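Local coordinates for protein CD1-2 antigen (Gallus gallus, PDB 3DBX) that probably presents lipid antigens at the cell surface, holding acyl chains in a groove between two helices and a beta sheet as other CD1 molecules do, at residues A[14-19]-A[32-37]; A[99-104]-A[115-120]. One frame throughout, in Å; residues are numbered along the deposited sequence. Where two conformers were deposited one is given.

Contact 1: residues A[14-19]-A[32-37]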
ATOM      1  N   GLN A  14      -7.946  -9.436   0.798  1.00 35.82           N
ATOM      2  CA  GLN A  14      -7.057  -9.170   1.923  1.00 34.80           C
ATOM      3  C   GLN A  14      -7.688  -8.237   2.938  1.00 34.00           C
ATOM      4  O   GLN A  14      -8.444  -7.344   2.579  1.00 32.91           O
ATOM      5  CB  GLN A  14      -5.756  -8.535   1.441  1.00 33.71           C
ATOM      6  CG  GLN A  14      -4.885  -9.442   0.600  1.00 36.85           C
ATOM      7  CD  GLN A  14      -3.546  -8.787   0.292  1.00 38.33           C
ATOM      8  OE1 GLN A  14      -2.587  -8.944   1.037  1.00 36.45           O
ATOM      9  NE2 GLN A  14      -3.489  -8.038  -0.801  1.00 38.61           N
ATOM     10  N   LEU A  15      -7.316  -8.440   4.205  1.00 34.18           N
ATOM     11  CA  LEU A  15      -7.757  -7.649   5.321  1.00 33.58           C
ATOM     12  C   LEU A  15      -6.511  -7.193   6.087  1.00 33.71           C
ATOM     13  O   LEU A  15      -5.615  -7.990   6.389  1.00 34.79           O
ATOM     14  CB  LEU A  15      -8.638  -8.492   6.250  1.00 35.44           C
ATOM     15  CG  LEU A  15     -10.003  -8.995   5.801  1.00 38.30           C
ATOM     16  CD1 LEU A  15     -10.537 -10.066   6.785  1.00 44.31           C
ATOM     17  CD2 LEU A  15     -10.991  -7.854   5.701  1.00 38.97           C
ATOM     18  N   PHE A  16      -6.471  -5.912   6.412  1.00 33.35           N
ATOM     19  CA  PHE A  16      -5.376  -5.303   7.163  1.00 33.41           C
ATOM     20  C   PHE A  16      -5.974  -4.572   8.379  1.00 34.32           C
ATOM     21  O   PHE A  16      -6.753  -3.655   8.197  1.00 34.71           O
ATOM     22  CB  PHE A  16      -4.711  -4.239   6.264  1.00 32.63           C
ATOM     23  CG  PHE A  16      -4.061  -4.797   5.038  1.00 31.62           C
ATOM     24  CD1 PHE A  16      -2.717  -5.106   5.040  1.00 34.44           C
ATOM     25  CD2 PHE A  16      -4.793  -5.020   3.883  1.00 34.65           C
ATOM     26  CE1 PHE A  16      -2.103  -5.644   3.892  1.00 37.16           C
ATOM     27  CE2 PHE A  16      -4.197  -5.559   2.737  1.00 34.42           C
ATOM     28  CZ  PHE A  16      -2.864  -5.864   2.741  1.00 35.10           C
ATOM     29  N   TYR A  17      -5.595  -4.933   9.595  1.00 34.75           N
ATOM     30  CA  TYR A  17      -6.145  -4.297  10.800  1.00 36.32           C
ATOM     31  C   TYR A  17      -5.018  -3.852  11.710  1.00 36.03           C
ATOM     32  O   TYR A  17      -4.082  -4.603  11.901  1.00 34.89           O
ATOM     33  CB  TYR A  17      -7.018  -5.274  11.586  1.00 38.91           C
ATOM     34  CG  TYR A  17      -8.422  -5.383  11.070  1.00 41.10           C
ATOM     35  CD1 TYR A  17      -9.457  -4.682  11.664  1.00 42.11           C
ATOM     36  CD2 TYR A  17      -8.713  -6.160   9.959  1.00 44.21           C
ATOM     37  CE1 TYR A  17     -10.778  -4.769  11.173  1.00 44.90           C
ATOM     38  CE2 TYR A  17     -10.036  -6.250   9.455  1.00 43.21           C
ATOM     39  CZ  TYR A  17     -11.046  -5.548  10.067  1.00 44.05           C
ATOM     40  OH  TYR A  17     -12.345  -5.648   9.584  1.00 47.54           O
ATOM     41  N   THR A  18      -5.149  -2.647  12.268  1.00 36.69           N
ATOM     42  CA  THR A  18      -4.196  -2.066  13.237  1.00 38.60           C
ATOM     43  C   THR A  18      -4.972  -1.678  14.498  1.00 40.80           C
ATOM     44  O   THR A  18      -5.989  -0.951  14.444  1.00 41.80           O
ATOM     45  CB  THR A  18      -3.492  -0.845  12.666  1.00 37.94           C
ATOM     46  OG1 THR A  18      -2.791  -1.222  11.475  1.00 38.36           O
ATOM     47  CG2 THR A  18      -2.506  -0.247  13.653  1.00 38.97           C
ATOM     48  N   LEU A  19      -4.524  -2.233  15.612  1.00 41.34           N
ATOM     49  CA  LEU A  19      -5.122  -1.996  16.904  1.00 43.35           C
ATOM     50  C   LEU A  19      -4.043  -1.295  17.722  1.00 44.24           C
ATOM     51  O   LEU A  19      -3.079  -1.923  18.112  1.00 44.47           O
ATOM     52  CB  LEU A  19      -5.515  -3.331  17.554  1.00 45.38           C
ATOM     53  CG  LEU A  19      -6.807  -4.008  17.082  1.00 44.51           C
ATOM     54  CD1 LEU A  19      -6.747  -4.315  15.579  1.00 45.22           C
ATOM     55  CD2 LEU A  19      -7.110  -5.257  17.844  1.00 45.16           C
ATOM     56  N   MET A  32      -8.817  -2.168   6.750  1.00 34.32           N
ATOM     57  CA  MET A  32      -9.235  -2.119   5.339  1.00 37.62           C
ATOM     58  C   MET A  32      -9.411  -3.502   4.779  1.00 34.62           C
ATOM     59  O   MET A  32      -8.659  -4.392   5.124  1.00 34.38           O
ATOM     60  CB  MET A  32      -8.164  -1.431   4.515  1.00 37.05           C
ATOM     61  CG  MET A  32      -8.658  -1.100   3.108  1.00 40.79           C
ATOM     62  SD  MET A  32      -7.367  -0.266   2.241  1.00 44.93           S
ATOM     63  CE  MET A  32      -7.048   1.109   3.326  1.00 42.40           C
ATOM     64  N   ALA A  33     -10.409  -3.678   3.917  1.00 35.30           N
ATOM     65  CA  ALA A  33     -10.540  -4.880   3.117  1.00 33.70           C
ATOM     66  C   ALA A  33     -10.324  -4.528   1.649  1.00 33.63           C
ATOM     67  O   ALA A  33     -10.903  -3.549   1.157  1.00 33.96           O
ATOM     68  CB  ALA A  33     -11.924  -5.497   3.309  1.00 34.92           C
ATOM     69  N   LEU A  34      -9.555  -5.361   0.946  1.00 31.87           N
ATOM     70  CA  LEU A  34      -9.183  -5.117  -0.468  1.00 31.63           C
ATOM     71  C   LEU A  34      -9.507  -6.327  -1.315  1.00 32.05           C
ATOM     72  O   LEU A  34      -9.302  -7.435  -0.871  1.00 32.15           O
ATOM     73  CB  LEU A  34      -7.655  -4.880  -0.593  1.00 30.70           C
ATOM     74  CG  LEU A  34      -6.947  -3.669   0.005  1.00 32.65           C
ATOM     75  CD1 LEU A  34      -5.462  -3.882  -0.203  1.00 36.93           C
ATOM     76  CD2 LEU A  34      -7.300  -2.442  -0.751  1.00 32.26           C
ATOM     77  N   LEU A  35     -10.007  -6.095  -2.528  1.00 32.16           N
ATOM     78  CA  LEU A  35     -10.011  -7.095  -3.576  1.00 33.38           C
ATOM     79  C   LEU A  35      -9.102  -6.518  -4.659  1.00 33.07           C
ATOM     80  O   LEU A  35      -9.346  -5.398  -5.095  1.00 33.71           O
ATOM     81  CB  LEU A  35     -11.437  -7.354  -4.115  1.00 34.17           C
ATOM     82  CG  LEU A  35     -11.602  -8.509  -5.109  1.00 38.66           C
ATOM     83  CD1 LEU A  35     -11.324  -9.843  -4.458  1.00 37.34           C
ATOM     84  CD2 LEU A  35     -12.994  -8.519  -5.782  1.00 39.51           C
ATOM     85  N   ALA A  36      -8.077  -7.269  -5.091  1.00 33.16           N
ATOM     86  CA  ALA A  36      -6.935  -6.709  -5.838  1.00 33.08           C
ATOM     87  C   ALA A  36      -6.377  -5.474  -5.091  1.00 31.84           C
ATOM     88  O   ALA A  36      -6.049  -5.585  -3.910  1.00 32.45           O
ATOM     89  CB  ALA A  36      -7.323  -6.374  -7.301  1.00 34.18           C
ATOM     90  N   ASP A  37      -6.312  -4.315  -5.737  1.00 31.03           N
ATOM     91  CA  ASP A  37      -5.924  -3.056  -5.039  1.00 30.24           C
ATOM     92  C   ASP A  37      -7.109  -2.137  -4.795  1.00 29.14           C
ATOM     93  O   ASP A  37      -6.940  -0.962  -4.498  1.00 29.51           O
ATOM     94  CB  ASP A  37      -4.824  -2.290  -5.823  1.00 31.85           C
ATOM     95  CG  ASP A  37      -5.158  -2.075  -7.281  1.00 35.78           C
ATOM     96  OD1 ASP A  37      -6.229  -2.524  -7.743  1.00 36.93           O
ATOM     97  OD2 ASP A  37      -4.335  -1.438  -7.981  1.00 37.90           O
TER
HETATM   98  O   HOH W   1      -5.765  -7.926  -2.574  1.00 41.58           O
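Strands 14-19 and 32-35 run antiparallel, their axes at 160° and 4.8 Å apart at closest approach, and four backbone hydrogen bonds join them as two reciprocal pairs, Gln-14 with Leu-34 and Phe-16 with Met-32. The shortest runs from Leu-34 N to Gln-14 O, 2.8 Å, and lies in the carbonyl plane. Between the two pairs, Leu-15 and Ala-33 form a non-hydrogen-bonded pair on the face turned to the lipid groove; there Leu-15 CD2 swings in over the neighbouring strand and presses on Ala-33 CB at 3.5 Å, tighter than usual for two carbons. A bound palmitic acid lies close to the Leu-15 side chain.

On the reverse face, Phe-16 and Leu-34 cross obliquely. Both carry CG beside the backbone N, which brings Leu-34 CD1 to 3.6 Å from Phe-16 CE2. Another protein chain also packs on Phe-16, as expected for the underside of an MHC-I-like platform. The Gln-14 amide is held at both ends: its OE1 accepts from His-102 NE2, while Gln-14 NE2 donates to a water at 2.9 Å. The same water donates to Ala-36 O and so ties the Gln-14 side chain to the loop that follows strand 32-35. With both amide ends engaged, the rotation of the Gln-14 head is fixed, so its carbonyl is set to receive an imidazole N-H.

Contact 2: residues A[99-104]-A[115-120]. With PLM (palmitic acid), chain F.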
ATOM      1  N   PHE A  99      -0.830  -3.592  17.772  1.00 41.81           N
ATOM      2  CA  PHE A  99      -1.014  -4.913  17.163  1.00 40.98           C
ATOM      3  C   PHE A  99      -1.500  -4.762  15.737  1.00 38.66           C
ATOM      4  O   PHE A  99      -2.212  -3.815  15.439  1.00 39.00           O
ATOM      5  CB  PHE A  99      -1.999  -5.772  17.972  1.00 41.96           C
ATOM      6  CG  PHE A  99      -1.466  -6.208  19.327  1.00 44.59           C
ATOM      7  CD1 PHE A  99      -0.849  -7.448  19.479  1.00 43.68           C
ATOM      8  CD2 PHE A  99      -1.592  -5.382  20.438  1.00 44.72           C
ATOM      9  CE1 PHE A  99      -0.348  -7.852  20.715  1.00 49.92           C
ATOM     10  CE2 PHE A  99      -1.117  -5.779  21.674  1.00 50.25           C
ATOM     11  CZ  PHE A  99      -0.493  -7.022  21.817  1.00 51.12           C
ATOM     12  N   GLN A 100      -1.132  -5.702  14.865  1.00 37.90           N
ATOM     13  CA  GLN A 100      -1.546  -5.681  13.448  1.00 35.09           C
ATOM     14  C   GLN A 100      -1.950  -7.081  12.985  1.00 35.77           C
ATOM     15  O   GLN A 100      -1.385  -8.086  13.443  1.00 36.28           O
ATOM     16  CB  GLN A 100      -0.437  -5.115  12.564  1.00 35.19           C
ATOM     17  CG  GLN A 100      -0.165  -3.606  12.761  1.00 35.59           C
ATOM     18  CD  GLN A 100       1.180  -3.160  12.266  1.00 36.55           C
ATOM     19  OE1 GLN A 100       2.139  -3.221  12.995  1.00 37.97           O
ATOM     20  NE2 GLN A 100       1.247  -2.681  11.029  1.00 35.26           N
ATOM     21  N   ILE A 101      -2.943  -7.145  12.092  0.50 34.28           N
ATOM     22  CA  ILE A 101      -3.487  -8.422  11.607  0.50 35.64           C
ATOM     23  C   ILE A 101      -3.613  -8.389  10.091  0.50 34.42           C
ATOM     24  O   ILE A 101      -4.307  -7.534   9.544  0.50 33.20           O
ATOM     25  CB  ILE A 101      -4.893  -8.754  12.228  0.50 36.61           C
ATOM     26  CG1 ILE A 101      -4.826  -8.865  13.754  0.50 39.51           C
ATOM     27  CG2 ILE A 101      -5.451 -10.071  11.663  0.50 37.58           C
ATOM     28  CD1 ILE A 101      -5.228  -7.599  14.491  0.50 40.36           C
ATOM     29  N   HIS A 102      -2.938  -9.311   9.414  1.00 35.56           N
ATOM     30  CA  HIS A 102      -2.994  -9.381   7.962  1.00 34.66           C
ATOM     31  C   HIS A 102      -3.533 -10.749   7.590  1.00 37.11           C
ATOM     32  O   HIS A 102      -2.952 -11.761   7.939  1.00 38.31           O
ATOM     33  CB  HIS A 102      -1.609  -9.132   7.359  1.00 35.56           C
ATOM     34  CG  HIS A 102      -1.584  -9.179   5.863  1.00 34.57           C
ATOM     35  ND1 HIS A 102      -0.433  -9.433   5.152  1.00 33.83           N
ATOM     36  CD2 HIS A 102      -2.566  -8.993   4.941  1.00 36.72           C
ATOM     37  CE1 HIS A 102      -0.703  -9.406   3.855  1.00 38.22           C
ATOM     38  NE2 HIS A 102      -1.994  -9.157   3.699  1.00 35.12           N
ATOM     39  N   THR A 103      -4.669 -10.742   6.892  1.00 37.18           N
ATOM     40  CA  THR A 103      -5.342 -11.935   6.434  1.00 40.21           C
ATOM     41  C   THR A 103      -5.486 -11.883   4.903  1.00 39.74           C
ATOM     42  O   THR A 103      -5.616 -10.798   4.324  1.00 37.86           O
ATOM     43  CB  THR A 103      -6.750 -12.001   7.072  1.00 41.25           C
ATOM     44  OG1 THR A 103      -6.634 -11.956   8.501  1.00 43.99           O
ATOM     45  CG2 THR A 103      -7.468 -13.255   6.682  1.00 45.38           C
ATOM     46  N   GLY A 104      -5.495 -13.049   4.253  1.00 41.83           N
ATOM     47  CA  GLY A 104      -5.729 -13.126   2.813  1.00 41.90           C
ATOM     48  C   GLY A 104      -6.379 -14.415   2.355  1.00 45.50           C
ATOM     49  O   GLY A 104      -6.254 -15.444   3.009  1.00 47.03           O
ATOM     50  N   SER A 115      -4.674 -19.288   1.683  1.00 62.43           N
ATOM     51  CA  SER A 115      -5.267 -18.543   2.795  1.00 59.22           C
ATOM     52  C   SER A 115      -4.250 -18.392   3.914  1.00 57.64           C
ATOM     53  O   SER A 115      -3.461 -19.295   4.154  1.00 60.58           O
ATOM     54  CB  SER A 115      -6.515 -19.256   3.321  1.00 61.97           C
ATOM     55  OG  SER A 115      -7.616 -19.147   2.416  1.00 64.39           O
ATOM     56  N   PHE A 116      -4.263 -17.250   4.595  1.00 52.75           N
ATOM     57  CA  PHE A 116      -3.319 -17.002   5.691  1.00 51.72           C
ATOM     58  C   PHE A 116      -3.865 -16.033   6.738  1.00 48.99           C
ATOM     59  O   PHE A 116      -4.715 -15.193   6.433  1.00 46.29           O
ATOM     60  CB  PHE A 116      -1.963 -16.508   5.154  1.00 50.35           C
ATOM     61  CG  PHE A 116      -2.030 -15.173   4.433  1.00 46.95           C
ATOM     62  CD1 PHE A 116      -2.146 -15.122   3.049  1.00 44.85           C
ATOM     63  CD2 PHE A 116      -1.955 -13.966   5.148  1.00 43.60           C
ATOM     64  CE1 PHE A 116      -2.190 -13.898   2.391  1.00 42.59           C
ATOM     65  CE2 PHE A 116      -2.013 -12.760   4.498  1.00 41.49           C
ATOM     66  CZ  PHE A 116      -2.139 -12.729   3.108  1.00 39.50           C
ATOM     67  N   VAL A 117      -3.385 -16.177   7.970  1.00 49.89           N
ATOM     68  CA  VAL A 117      -3.603 -15.189   9.025  1.00 48.51           C
ATOM     69  C   VAL A 117      -2.292 -14.918   9.747  1.00 48.59           C
ATOM     70  O   VAL A 117      -1.697 -15.831  10.345  1.00 51.83           O
ATOM     71  CB  VAL A 117      -4.619 -15.612  10.085  1.00 50.72           C
ATOM     72  CG1 VAL A 117      -4.823 -14.454  11.073  1.00 49.81           C
ATOM     73  CG2 VAL A 117      -5.940 -16.004   9.461  1.00 51.63           C
ATOM     74  N   ASN A 118      -1.860 -13.656   9.698  1.00 45.60           N
ATOM     75  CA  ASN A 118      -0.648 -13.211  10.384  1.00 45.96           C
ATOM     76  C   ASN A 118      -0.906 -12.120  11.422  1.00 44.53           C
ATOM     77  O   ASN A 118      -1.560 -11.130  11.125  1.00 41.54           O
ATOM     78  CB  ASN A 118       0.342 -12.671   9.349  1.00 45.45           C
ATOM     79  CG  ASN A 118       0.827 -13.731   8.394  1.00 47.15           C
ATOM     80  OD1 ASN A 118       0.851 -14.905   8.716  1.00 53.81           O
ATOM     81  ND2 ASN A 118       1.210 -13.321   7.212  1.00 47.10           N
ATOM     82  N   ILE A 119      -0.361 -12.289  12.626  1.00 46.60           N
ATOM     83  CA  ILE A 119      -0.414 -11.249  13.665  1.00 45.17           C
ATOM     84  C   ILE A 119       0.984 -10.691  13.962  1.00 45.85           C
ATOM     85  O   ILE A 119       1.922 -11.450  14.135  1.00 48.32           O
ATOM     86  CB  ILE A 119      -1.078 -11.768  14.990  1.00 47.30           C
ATOM     87  CG1 ILE A 119      -2.458 -12.386  14.689  1.00 47.99           C
ATOM     88  CG2 ILE A 119      -1.229 -10.649  15.978  1.00 44.93           C
ATOM     89  CD1 ILE A 119      -3.194 -12.997  15.892  1.00 51.34           C
ATOM     90  N   GLY A 120       1.104  -9.364  14.023  1.00 43.50           N
ATOM     91  CA  GLY A 120       2.323  -8.706  14.470  1.00 44.45           C
ATOM     92  C   GLY A 120       2.131  -7.855  15.718  1.00 45.23           C
ATOM     93  O   GLY A 120       1.010  -7.419  16.039  1.00 43.95           O
TER
HETATM   94  C1  PLM F 522     -11.326 -13.072  24.755  1.00 68.45           C
HETATM   95  O1  PLM F 522     -11.720 -11.879  24.709  1.00 69.12           O
HETATM   96  O2  PLM F 522     -10.598 -13.420  25.713  1.00 68.55           O
HETATM   97  C2  PLM F 522     -11.712 -14.083  23.689  1.00 68.29           C
HETATM   98  C3  PLM F 522     -12.086 -13.389  22.376  1.00 68.56           C
HETATM   99  C4  PLM F 522     -12.294 -14.381  21.235  1.00 68.16           C
HETATM  100  C5  PLM F 522     -11.010 -14.631  20.440  1.00 68.15           C
HETATM  101  C6  PLM F 522     -10.756 -13.596  19.341  1.00 67.41           C
HETATM  102  C7  PLM F 522      -9.266 -13.323  19.145  1.00 66.76           C
HETATM  103  C8  PLM F 522      -8.733 -13.975  17.882  1.00 65.86           C
HETATM  104  C9  PLM F 522      -7.689 -13.090  17.206  1.00 65.75           C
HETATM  105  CA  PLM F 522      -7.251 -13.745  15.900  1.00 65.12           C
HETATM  106  CB  PLM F 522      -7.016 -12.733  14.786  1.00 64.64           C
HETATM  107  CC  PLM F 522      -8.236 -12.557  13.888  1.00 63.52           C
HETATM  108  CD  PLM F 522      -8.158 -13.419  12.635  1.00 63.09           C
HETATM  109  CE  PLM F 522      -9.546 -13.558  12.049  1.00 63.06           C
HETATM  110  CF  PLM F 522      -9.557 -13.267  10.554  1.00 63.32           C
HETATM  111  CG  PLM F 522     -10.876 -12.623  10.142  1.00 62.30           C
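The edge of the Phe-116 ring stands on the face of the His-102 imidazole, a T-shaped pair with planes at 78° and centroids 4.8 Å apart, within a beta hairpin of the MHC-I-like platform. Phe-116 CE2 sits over the middle of the imidazole. To get there, Phe-116 takes the crowded first torsion, CG between the backbone N and carbonyl carbon (chi1 63°), and folds back across the opposing strand. One ring face thereby covers Gly-104, whose CA lies 3.9 Å from the Phe-116 ring centroid in a CH-pi contact. Gly-104 N lies under the same face, nearer the rim. His-102 reaches the edge of Phe-116 with CG anti to its backbone N (chi1 -180°), and the hydrogen bond to Gln-14 and the stack with Phe-16 hold the imidazole there.

Six backbone hydrogen bonds position these groups, pairing Gln-100 with Gly-120, His-102 with Asn-118 and Gly-104 with Phe-116. The central pair is short, Asn-118 N to His-102 O being 2.8 Å; the bonds beside the folded ring are longer, with Gly-104 N to Phe-116 O at 3.2 Å.

The other face carries Ile-101, Thr-103, Val-117 and Ile-119, and looks into the groove beneath helices 77-89 and 156-180. Thr-103 and Val-117 lie side by side, pointing the same way, and Phe-166 packs on both. Thr-103, Val-117 and Ile-119 form part of the floor under the palmitic acid: Ile-119 CD1 lies 4.0 Å from CB of the lipid. Farther along the acyl chain, Val-117 CG1 touches CD of the palmitic acid, and Thr-103 turns its OG1 to within 3.8 Å of the lipid atom CF.

Both contacts are hairpins of one antiparallel sheet, joined where strand 12-21 lies beside strand 97-107: Tyr-17 O and Ile-101 N, 2.8 Å apart, probably form one of the backbone bonds of this seam. Contact 2 is the more buried and pairs more residues, though some of its underside and end side chains are partly exposed; contact 1 is partly buried. Both groove faces are largely aliphatic and near the palmitic acid, with Thr-103 adding a hydroxyl in contact 2. The undersides differ, mixed aromatic and aliphatic in contact 1, more aromatic in contact 2. His-102 links them through Gln-14 and Phe-16, and both hairpins also meet the other protein chain there.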